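Local coordinates for protein UDP-N-acetylenolpyruvoylglucosamine reductase (Listeria monocytogenes, PDB 3TX1) that catalyses the NADPH-dependent, FAD-linked reduction of UDP-N-acetylenolpyruvoylglucosamine to UDP-N-acetylmuramate, a step in building the peptidoglycan cell wall, at residues M60-E65 / L104-T109; A171-T176 / V205-F210. One frame throughout, in Å; residues are numbered along the deposited sequence.

Contact 1: M60-E65 / L104-T109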
loop_
_atom_site.group_PDB
_atom_site.type_symbol
_atom_site.label_atom_id
_atom_site.label_comp_id
_atom_site.label_asym_id
_atom_site.label_seq_id
_atom_site.Cartn_x
_atom_site.Cartn_y
_atom_site.Cartn_z
ATOM N N MET A 60 8.703 -10.182 11.293
ATOM C CA MET A 60 7.245 -10.453 11.286
ATOM C C MET A 60 6.666 -10.774 12.669
ATOM O O MET A 60 6.823 -11.900 13.152
ATOM C CB MET A 60 6.892 -11.564 10.304
ATOM C CG MET A 60 7.006 -11.129 8.859
ATOM S SD MET A 60 7.175 -12.528 7.747
ATOM C CE MET A 60 8.594 -13.392 8.455
ATOM N N PRO A 61 6.026 -9.785 13.321
ATOM C CA PRO A 61 5.477 -9.990 14.664
ATOM C C PRO A 61 4.108 -10.638 14.684
ATOM O O PRO A 61 3.243 -10.270 13.910
ATOM C CB PRO A 61 5.380 -8.580 15.248
ATOM C CG PRO A 61 5.495 -7.648 14.108
ATOM C CD PRO A 61 6.192 -8.359 12.989
ATOM N N LYS A 62 3.928 -11.569 15.617
ATOM C CA LYS A 62 2.723 -12.361 15.798
ATOM C C LYS A 62 1.833 -11.609 16.749
ATOM O O LYS A 62 0.610 -11.813 16.785
ATOM C CB LYS A 62 3.092 -13.691 16.471
ATOM C CG LYS A 62 4.447 -14.269 16.027
ATOM C CD LYS A 62 4.674 -15.704 16.483
ATOM C CE LYS A 62 4.878 -15.829 17.985
ATOM N NZ LYS A 62 6.218 -15.335 18.397
ATOM N N THR A 63 2.450 -10.700 17.492
ATOM C CA THR A 63 1.781 -9.962 18.550
ATOM C C THR A 63 2.010 -8.485 18.433
ATOM O O THR A 63 3.051 -8.042 17.936
ATOM C CB THR A 63 2.452 -10.349 19.872
ATOM O OG1 THR A 63 2.309 -11.750 20.057
ATOM C CG2 THR A 63 1.875 -9.644 21.052
ATOM N N ILE A 64 1.035 -7.737 18.942
ATOM C CA ILE A 64 1.143 -6.310 19.146
ATOM C C ILE A 64 2.344 -5.970 20.032
ATOM O O ILE A 64 3.128 -5.104 19.693
ATOM C CB ILE A 64 -0.114 -5.792 19.844
ATOM C CG1 ILE A 64 -1.301 -5.904 18.870
ATOM C CG2 ILE A 64 0.085 -4.345 20.296
ATOM C CD1 ILE A 64 -2.567 -5.300 19.415
ATOM N N GLU A 65 2.494 -6.659 21.165
ATOM C CA GLU A 65 3.622 -6.407 22.062
ATOM C C GLU A 65 4.916 -6.637 21.312
ATOM O O GLU A 65 5.878 -5.866 21.477
ATOM C CB GLU A 65 3.529 -7.276 23.306
ATOM C CG GLU A 65 4.704 -7.190 24.241
ATOM C CD GLU A 65 4.797 -5.900 25.063
ATOM O OE1 GLU A 65 3.779 -5.278 25.408
ATOM O OE2 GLU A 65 5.935 -5.533 25.424
ATOM N N LEU A 104 3.664 -6.735 9.028
ATOM C CA LEU A 104 2.689 -7.165 9.994
ATOM C C LEU A 104 1.711 -8.137 9.411
ATOM O O LEU A 104 0.554 -8.150 9.732
ATOM C CB LEU A 104 1.953 -5.976 10.550
ATOM C CG LEU A 104 2.814 -4.777 10.840
ATOM C CD1 LEU A 104 1.987 -3.532 10.845
ATOM C CD2 LEU A 104 3.536 -4.924 12.137
ATOM N N ASP A 105 2.216 -8.970 8.546
ATOM C CA ASP A 105 1.438 -9.978 7.861
ATOM C C ASP A 105 0.643 -10.807 8.859
ATOM O O ASP A 105 -0.522 -11.101 8.617
ATOM C CB ASP A 105 2.384 -10.890 7.097
ATOM C CG ASP A 105 1.818 -11.320 5.770
ATOM O OD1 ASP A 105 0.587 -11.213 5.579
ATOM O OD2 ASP A 105 2.602 -11.748 4.895
ATOM N N LEU A 106 1.260 -11.157 9.996
ATOM C CA LEU A 106 0.595 -11.999 11.014
ATOM C C LEU A 106 -0.529 -11.332 11.815
ATOM O O LEU A 106 -1.240 -11.994 12.548
ATOM C CB LEU A 106 1.620 -12.610 11.948
ATOM C CG LEU A 106 2.638 -13.362 11.101
ATOM C CD1 LEU A 106 3.854 -13.797 11.903
ATOM C CD2 LEU A 106 1.952 -14.547 10.458
ATOM N N LEU A 107 -0.685 -10.024 11.675
ATOM C CA LEU A 107 -1.733 -9.340 12.370
ATOM C C LEU A 107 -2.841 -9.213 11.361
ATOM O O LEU A 107 -2.970 -8.182 10.711
ATOM C CB LEU A 107 -1.236 -7.991 12.873
ATOM C CG LEU A 107 -0.002 -8.041 13.798
ATOM C CD1 LEU A 107 0.279 -6.676 14.383
ATOM C CD2 LEU A 107 -0.159 -9.060 14.916
ATOM N N GLN A 108 -3.633 -10.291 11.265
ATOM C CA GLN A 108 -4.667 -10.528 10.236
ATOM C C GLN A 108 -6.157 -10.392 10.561
ATOM O O GLN A 108 -6.981 -10.327 9.659
ATOM C CB GLN A 108 -4.473 -11.945 9.685
ATOM C CG GLN A 108 -3.542 -12.018 8.489
ATOM C CD GLN A 108 -3.426 -13.427 7.933
ATOM O OE1 GLN A 108 -2.708 -14.270 8.490
ATOM N NE2 GLN A 108 -4.124 -13.691 6.822
ATOM N N THR A 109 -6.514 -10.392 11.831
ATOM C CA THR A 109 -7.915 -10.349 12.258
ATOM C C THR A 109 -8.910 -9.321 11.722
ATOM O O THR A 109 -8.613 -8.123 11.642
ATOM C CB THR A 109 -7.967 -10.302 13.772
ATOM O OG1 THR A 109 -8.174 -11.634 14.228
ATOM C CG2 THR A 109 -9.101 -9.416 14.240
#
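Lys-62 and Leu-106 bring their backbones to 5.2 Å, CA to CA, where the chain running into helix 64-76 passes a type I turn. That turn spans Leu-104 to Leu-107 and is closed by Leu-107 N bonding to Leu-104 O at 3.0 Å. No hydrogen bond joins the two segments, so leucine side chains do the work, laid against backbone and against other apolar groups. Leu-106 points at the facing chain from the turn's third position: its CB sits 3.5 Å from Pro-61 O, while its CD1 reaches 4.1 Å from Met-60 CB and also borders Lys-62 CG. Lys-62 and Leu-106 lie alongside each other and point the same way, the lysine lending the methylenes near its backbone to the packing. Its amino group turns elsewhere, into a salt bridge with Glu-66 in the first turn of helix 64-76, which suits a lysine at an exposed edge. Leu-107 takes the inner position. Its CD1 continues the extended line of the chain (chi2 -172°), and CD2, the other branch, lies 3.4 Å from Lys-62 O. Farther back, Leu-104 leans CD2 on Pro-61, 3.9 Å from CG; the compact, puckered ring presents this methylene to the leucine methyl, an apolar group suited to a buried place, and the same leucine also touches FAD. Pro-61 is covered further by Leu-102, Glu-66 and Ala-67. The contact thus lies at the start of a beta-alpha-beta crossover, in which helix 64-76 carries the chain from strand 54-60 to strand 81-84 across the intervening parallel strand 100-103. The turn itself leads from strand 100-103 into the antiparallel sheet, where Leu-107 packs on Met-120 of strand 116-120 and on Leu-206 of strand 204-214.

Contact 2: A171-T176 / V205-F210. With FAD (flavin-adenine dinucleotide), chain B.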
loop_
_atom_site.group_PDB
_atom_site.type_symbol
_atom_site.label_atom_id
_atom_site.label_comp_id
_atom_site.label_asym_id
_atom_site.label_seq_id
_atom_site.Cartn_x
_atom_site.Cartn_y
_atom_site.Cartn_z
ATOM N N ALA A 171 -11.941 4.743 14.066
ATOM C CA ALA A 171 -10.859 4.719 15.025
ATOM C C ALA A 171 -9.722 3.834 14.519
ATOM O O ALA A 171 -9.913 2.967 13.664
ATOM C CB ALA A 171 -11.386 4.183 16.348
ATOM N N ALA A 172 -8.540 4.047 15.083
ATOM C CA ALA A 172 -7.370 3.254 14.752
ATOM C C ALA A 172 -6.474 3.046 15.967
ATOM O O ALA A 172 -6.360 3.932 16.840
ATOM C CB ALA A 172 -6.583 3.931 13.655
ATOM N N THR A 173 -5.863 1.861 16.025
ATOM C CA THR A 173 -4.855 1.591 17.038
ATOM C C THR A 173 -3.504 1.750 16.363
ATOM O O THR A 173 -3.244 1.158 15.324
ATOM C CB THR A 173 -4.926 0.175 17.596
ATOM O OG1 THR A 173 -6.250 -0.082 18.045
ATOM C CG2 THR A 173 -3.954 0.029 18.770
ATOM N N VAL A 174 -2.624 2.483 17.000
ATOM C CA VAL A 174 -1.386 2.810 16.391
ATOM C C VAL A 174 -0.165 2.765 17.339
ATOM O O VAL A 174 -0.312 2.731 18.565
ATOM C CB VAL A 174 -1.608 4.206 15.797
ATOM C CG1 VAL A 174 -0.529 5.199 16.185
ATOM C CG2 VAL A 174 -1.859 4.125 14.313
ATOM N N LEU A 175 1.032 2.729 16.755
ATOM C CA LEU A 175 2.275 2.820 17.506
ATOM C C LEU A 175 3.021 4.060 17.106
ATOM O O LEU A 175 3.270 4.317 15.933
ATOM C CB LEU A 175 3.188 1.603 17.309
ATOM C CG LEU A 175 2.793 0.220 17.896
ATOM C CD1 LEU A 175 3.986 -0.724 17.858
ATOM C CD2 LEU A 175 2.251 0.268 19.315
ATOM N N THR A 176 3.373 4.847 18.099
ATOM C CA THR A 176 4.172 6.028 17.862
ATOM C C THR A 176 5.606 5.556 17.619
ATOM O O THR A 176 5.961 4.399 17.901
ATOM C CB THR A 176 4.110 6.984 19.055
ATOM O OG1 THR A 176 4.807 6.411 20.164
ATOM C CG2 THR A 176 2.661 7.236 19.460
ATOM N N VAL A 205 0.200 1.683 11.998
ATOM C CA VAL A 205 -1.149 1.240 12.236
ATOM C C VAL A 205 -1.142 -0.211 12.655
ATOM O O VAL A 205 -0.497 -1.020 11.987
ATOM C CB VAL A 205 -1.952 1.357 10.929
ATOM C CG1 VAL A 205 -3.389 0.841 11.087
ATOM C CG2 VAL A 205 -1.890 2.799 10.435
ATOM N N LEU A 206 -1.839 -0.531 13.748
ATOM C CA LEU A 206 -2.036 -1.921 14.181
ATOM C C LEU A 206 -3.437 -2.492 13.859
ATOM O O LEU A 206 -3.567 -3.654 13.494
ATOM C CB LEU A 206 -1.710 -2.100 15.641
ATOM C CG LEU A 206 -0.253 -1.827 15.975
ATOM C CD1 LEU A 206 -0.074 -1.830 17.478
ATOM C CD2 LEU A 206 0.659 -2.849 15.329
ATOM N N ASP A 207 -4.487 -1.702 14.038
ATOM C CA ASP A 207 -5.824 -2.130 13.610
ATOM C C ASP A 207 -6.696 -0.919 13.342
ATOM O O ASP A 207 -6.376 0.186 13.784
ATOM C CB ASP A 207 -6.479 -3.160 14.545
ATOM C CG ASP A 207 -6.709 -2.624 15.942
ATOM O OD1 ASP A 207 -6.293 -3.278 16.943
ATOM O OD2 ASP A 207 -7.282 -1.524 16.037
ATOM N N ALA A 208 -7.760 -1.122 12.576
ATOM C CA ALA A 208 -8.638 -0.021 12.189
ATOM C C ALA A 208 -10.134 -0.309 12.432
ATOM O O ALA A 208 -10.581 -1.471 12.338
ATOM C CB ALA A 208 -8.388 0.349 10.733
ATOM N N THR A 209 -10.883 0.747 12.765
ATOM C CA THR A 209 -12.334 0.643 13.008
ATOM C C THR A 209 -13.100 1.510 12.028
ATOM O O THR A 209 -12.945 2.741 12.012
ATOM C CB THR A 209 -12.763 1.151 14.401
ATOM O OG1 THR A 209 -12.147 0.386 15.437
ATOM C CG2 THR A 209 -14.244 0.997 14.552
ATOM N N PHE A 210 -13.941 0.872 11.221
ATOM C CA PHE A 210 -14.765 1.603 10.258
ATOM C C PHE A 210 -16.242 1.686 10.700
ATOM O O PHE A 210 -16.844 0.663 11.063
ATOM C CB PHE A 210 -14.682 0.922 8.914
ATOM C CG PHE A 210 -13.289 0.568 8.487
ATOM C CD1 PHE A 210 -12.827 -0.737 8.620
ATOM C CD2 PHE A 210 -12.465 1.517 7.882
ATOM C CE1 PHE A 210 -11.559 -1.091 8.192
ATOM C CE2 PHE A 210 -11.195 1.179 7.450
ATOM C CZ PHE A 210 -10.747 -0.127 7.607
HETATM P PA FAD B . 2.560 -0.621 0.761
HETATM O O1A FAD B . 3.196 -1.820 1.379
HETATM O O2A FAD B . 2.656 -0.414 -0.724
HETATM O O5B FAD B . 3.203 0.698 1.393
HETATM C C5B FAD B . 2.338 1.823 1.272
HETATM C C4B FAD B . 2.694 2.924 2.249
HETATM O O4B FAD B . 2.011 2.737 3.478
HETATM C C3B FAD B . 4.158 3.052 2.608
HETATM O O3B FAD B . 4.361 4.435 2.990
HETATM C C2B FAD B . 4.225 2.165 3.851
HETATM O O2B FAD B . 5.328 2.353 4.759
HETATM C C1B FAD B . 2.951 2.568 4.532
HETATM N N9A FAD B . 2.444 1.470 5.335
HETATM C C8A FAD B . 2.165 0.218 4.940
HETATM N N7A FAD B . 1.621 -0.463 5.987
HETATM C C5A FAD B . 1.532 0.351 7.062
HETATM C C6A FAD B . 1.105 0.283 8.485
HETATM N N6A FAD B . 0.611 -0.847 9.063
HETATM N N1A FAD B . 1.217 1.412 9.217
HETATM C C2A FAD B . 1.684 2.549 8.717
HETATM N N3A FAD B . 2.123 2.685 7.464
HETATM C C4A FAD B . 2.076 1.641 6.608
HETATM N N1 FAD B . -4.917 2.864 -4.229
HETATM C C2 FAD B . -6.086 3.544 -4.147
HETATM O O2 FAD B . -6.225 4.413 -3.270
HETATM N N3 FAD B . -7.144 3.321 -4.938
HETATM C C4 FAD B . -7.145 2.426 -5.917
HETATM O O4 FAD B . -8.139 2.273 -6.663
HETATM C C4X FAD B . -5.907 1.647 -6.070
HETATM N N5 FAD B . -5.824 0.723 -7.022
HETATM C C5X FAD B . -4.718 -0.014 -7.205
HETATM C C6 FAD B . -4.720 -0.971 -8.208
HETATM C C7 FAD B . -3.622 -1.764 -8.412
HETATM C C7M FAD B . -3.632 -2.789 -9.516
HETATM C C8 FAD B . -2.459 -1.565 -7.518
HETATM C C8M FAD B . -1.225 -2.376 -7.680
HETATM C C9 FAD B . -2.461 -0.621 -6.527
HETATM C C9A FAD B . -3.561 0.179 -6.336
HETATM N N10 FAD B . -3.602 1.149 -5.305
HETATM C C10 FAD B . -4.778 1.908 -5.157
HETATM C "C1'" FAD B . -2.427 1.372 -4.443
HETATM C "C2'" FAD B . -2.469 0.510 -3.202
HETATM O "O2'" FAD B . -3.389 -0.563 -3.378
HETATM C "C3'" FAD B . -2.931 1.305 -1.995
HETATM O "O3'" FAD B . -2.072 2.435 -1.903
HETATM C "C4'" FAD B . -2.817 0.448 -0.737
HETATM O "O4'" FAD B . -3.684 0.926 0.302
HETATM C "C5'" FAD B . -1.386 0.303 -0.250
HETATM O "O5'" FAD B . -1.335 -0.871 0.525
HETATM P P FAD B . -0.001 -1.625 0.912
HETATM O O1P FAD B . -0.353 -2.414 2.121
HETATM O O2P FAD B . 0.409 -2.313 -0.346
HETATM O O3P FAD B . 1.040 -0.497 1.217
#
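A classic beta bulge, with Leu-206 and Asp-207 both facing Thr-173, interrupts this antiparallel strand pair just beside the adenine pocket of FAD. Thr-173 O receives Leu-206 N at 2.7 Å and, more weakly, Asp-207 N at 3.4 Å. Beyond the bulge the pairing is regular: Thr-173 N bonds to Asp-207 O, and Ala-171 and Thr-209 exchange two bonds. Thr-173 and Asp-207 also join through their side chains, OG1 giving its proton to OD2 at 2.7 Å. The hydroxyl comes to the syn side of the carboxylate, 33° out of its plane; Asp-207 CG is lodged between backbone N and carbonyl carbon (chi1 62°), which turns the carboxylate back toward Thr-173. The alanines Ala-172 and Ala-208 are small enough to let Leu-154 of helix 150-156 lie on the sheet. Val-174 CG2 meets Val-205 CA at 3.6 Å on that same face, and Leu-175 and Leu-206 join their branched ends toward helix 64-76. Val-205 forms a non-hydrogen-bonded pair with Val-174, and its own peptide groups serve the cofactor: Val-205 N bonds to FAD N1A at 3.0 Å, while FAD N6A donates to Val-205 O at 3.1 Å, nearly straight at 171°. The backbone N-H and C=O of one residue therefore read adenine's acceptor N1 and donor amino group together, a pattern that guanine would not match.

How the contacts relate
Contact 2 is a buried strand pair within the antiparallel sheet, whereas contact 1 is partly buried, with Lys-62 and Leu-106 at its exposed edge. Their chemistry follows from this: backbone hydrogen bonds set the register of 171-176 against 205-210, while 60-65 and 104-109 meet by van der Waals packing of leucines on apolar groups and backbone. Leu-206 bridges the two twice, its CD1 lying 3.8 Å from Ile-64 CG2 and its CD2 4.0 Å from Leu-107 CD1, and Leu-104 CD1 also touches Val-205 O. Helix 64-76, which begins in contact 1, also packs on Leu-175 and Leu-206 of contact 2. Each supplies the FAD pocket, with apolar Leu-104 and the polar backbone of Val-205.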